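Side-chain contact in MW1564 protein (Staphylococcus aureus, PDB 3NTV), which probably transfers a methyl group to a hydroxyl of its substrate, as a putative caffeoyl-CoA O-methyltransferase: residues Thr106-Gln109 / Tyr110-Asn114. Sequence-based numbering, arbitrary orientation.
Sequences TMIQ and YAKQN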
loop_
_atom_site.group_PDB
_atom_site.type_symbol
_atom_site.label_atom_id
_atom_site.label_comp_id
_atom_site.label_asym_id
_atom_site.label_seq_id
_atom_site.Cartn_x
_atom_site.Cartn_y
_atom_site.Cartn_z
ATOM N N THR A 106 -28.746 -7.725 -11.390
ATOM C CA THR A 106 -28.036 -9.023 -11.428
ATOM C C THR A 106 -26.984 -9.081 -10.307
ATOM O O THR A 106 -26.906 -10.084 -9.595
ATOM C CB THR A 106 -27.430 -9.307 -12.820
ATOM O OG1 THR A 106 -28.470 -9.266 -13.799
ATOM C CG2 THR A 106 -26.719 -10.660 -12.891
HETATM N N MSE A 107 -26.201 -8.004 -10.158
HETATM C CA MSE A 107 -25.164 -7.857 -9.118
HETATM C C MSE A 107 -25.807 -7.887 -7.725
HETATM O O MSE A 107 -25.301 -8.594 -6.850
HETATM C CB MSE A 107 -24.350 -6.573 -9.331
HETATM C CG MSE A 107 -23.638 -6.530 -10.692
HETATM SE SE MSE A 107 -22.575 -8.119 -11.075
HETATM C CE MSE A 107 -22.491 -7.969 -13.037
ATOM N N ILE A 108 -26.951 -7.174 -7.536
ATOM C CA ILE A 108 -27.699 -7.184 -6.260
ATOM C C ILE A 108 -28.067 -8.630 -5.877
ATOM O O ILE A 108 -27.788 -9.040 -4.755
ATOM C CB ILE A 108 -28.945 -6.263 -6.291
ATOM C CG1 ILE A 108 -28.549 -4.769 -6.299
ATOM C CG2 ILE A 108 -29.902 -6.571 -5.122
ATOM C CD1 ILE A 108 -29.636 -3.830 -6.915
ATOM N N GLN A 109 -28.647 -9.402 -6.835
ATOM C CA GLN A 109 -29.060 -10.789 -6.633
ATOM C C GLN A 109 -27.889 -11.695 -6.225
ATOM O O GLN A 109 -28.020 -12.439 -5.248
ATOM C CB GLN A 109 -29.786 -11.340 -7.877
ATOM C CG GLN A 109 -31.218 -10.843 -8.031
ATOM C CD GLN A 109 -31.978 -11.580 -9.117
ATOM O OE1 GLN A 109 -31.491 -11.781 -10.243
ATOM N NE2 GLN A 109 -33.208 -11.975 -8.807
ATOM N N TYR A 110 -26.748 -11.604 -6.942
ATOM C CA TYR A 110 -25.511 -12.362 -6.666
ATOM C C TYR A 110 -25.014 -12.018 -5.254
ATOM O O TYR A 110 -24.690 -12.924 -4.474
ATOM C CB TYR A 110 -24.394 -11.969 -7.650
ATOM C CG TYR A 110 -24.509 -12.469 -9.079
ATOM C CD1 TYR A 110 -25.326 -13.552 -9.401
ATOM C CD2 TYR A 110 -23.729 -11.918 -10.092
ATOM C CE1 TYR A 110 -25.403 -14.038 -10.710
ATOM C CE2 TYR A 110 -23.776 -12.413 -11.397
ATOM C CZ TYR A 110 -24.616 -13.471 -11.701
ATOM O OH TYR A 110 -24.668 -13.944 -12.990
ATOM N N ALA A 111 -24.914 -10.699 -4.948
ATOM C CA ALA A 111 -24.448 -10.248 -3.634
ATOM C C ALA A 111 -25.363 -10.761 -2.508
ATOM O O ALA A 111 -24.851 -11.319 -1.533
ATOM C CB ALA A 111 -24.322 -8.734 -3.602
ATOM N N LYS A 112 -26.707 -10.616 -2.670
ATOM C CA LYS A 112 -27.696 -11.069 -1.694
ATOM C C LYS A 112 -27.544 -12.566 -1.403
ATOM O O LYS A 112 -27.494 -12.958 -0.238
ATOM C CB LYS A 112 -29.122 -10.753 -2.182
ATOM C CG LYS A 112 -29.998 -10.139 -1.113
ATOM C CD LYS A 112 -30.341 -8.684 -1.388
ATOM C CE LYS A 112 -31.363 -8.194 -0.394
ATOM N NZ LYS A 112 -30.737 -7.655 0.848
ATOM N N GLN A 113 -27.441 -13.396 -2.471
ATOM C CA GLN A 113 -27.286 -14.844 -2.298
ATOM C C GLN A 113 -25.991 -15.178 -1.560
ATOM O O GLN A 113 -26.000 -16.015 -0.659
ATOM C CB GLN A 113 -27.368 -15.597 -3.635
ATOM C CG GLN A 113 -27.437 -17.135 -3.473
ATOM C CD GLN A 113 -28.462 -17.624 -2.462
ATOM O OE1 GLN A 113 -28.129 -18.000 -1.323
ATOM N NE2 GLN A 113 -29.732 -17.635 -2.852
ATOM N N ASN A 114 -24.886 -14.506 -1.921
ATOM C CA ASN A 114 -23.598 -14.736 -1.257
ATOM C C ASN A 114 -23.625 -14.395 0.238
ATOM O O ASN A 114 -23.119 -15.175 1.049
ATOM C CB ASN A 114 -22.482 -14.011 -2.000
ATOM C CG ASN A 114 -22.074 -14.739 -3.260
ATOM O OD1 ASN A 114 -22.232 -15.966 -3.380
ATOM N ND2 ASN A 114 -21.514 -14.004 -4.221
#
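Tyr110 lays its ring alongside Thr106, one turn back on helix 105-117. Its CB lies 3.6 Å from Met107 O, a carbonyl of the preceding turn. CG is set anti to its own carbonyl carbon (chi1 -73°), which turns the ring back toward the preceding turn. There CG lies 3.4 Å from Thr106 O, which sits over one ring face, offset toward the rim. CD2 is 4.1 Å from the selenium SE of Met107, a selenomethionine. The selenium approaches the ring obliquely, 5.3 Å from the centroid of the Tyr110 ring, as a Met-aromatic contact. Farther out, CE2 and CZ both meet the Thr106 methyl. This CG2 stands 4.0 Å from the centroid of the Tyr110 ring, 27° off the normal, in a CH-pi contact over the face. At the tip, OH is 3.9 Å from Thr106 CG2.

Thr106 O also accepts the hydrogen bond from Tyr110 N, at 3.1 Å. Three further i to i+4 bonds cross between the two segments, among them Lys112 N to Ile108 O at 2.8 Å. The helix links strands 97-102 and 124-128 in a beta-alpha-beta unit of the Rossmann fold. Ile108 and Ala111 pack toward strand 124-128, while the Tyr110 ring meets Phe46 edge-to-face. Within this turn the tyrosine ring meets its neighbours through weak, probably mostly dispersive CH-pi and Met-aromatic contacts; the hydrogen bonds between the segments are all backbone to backbone.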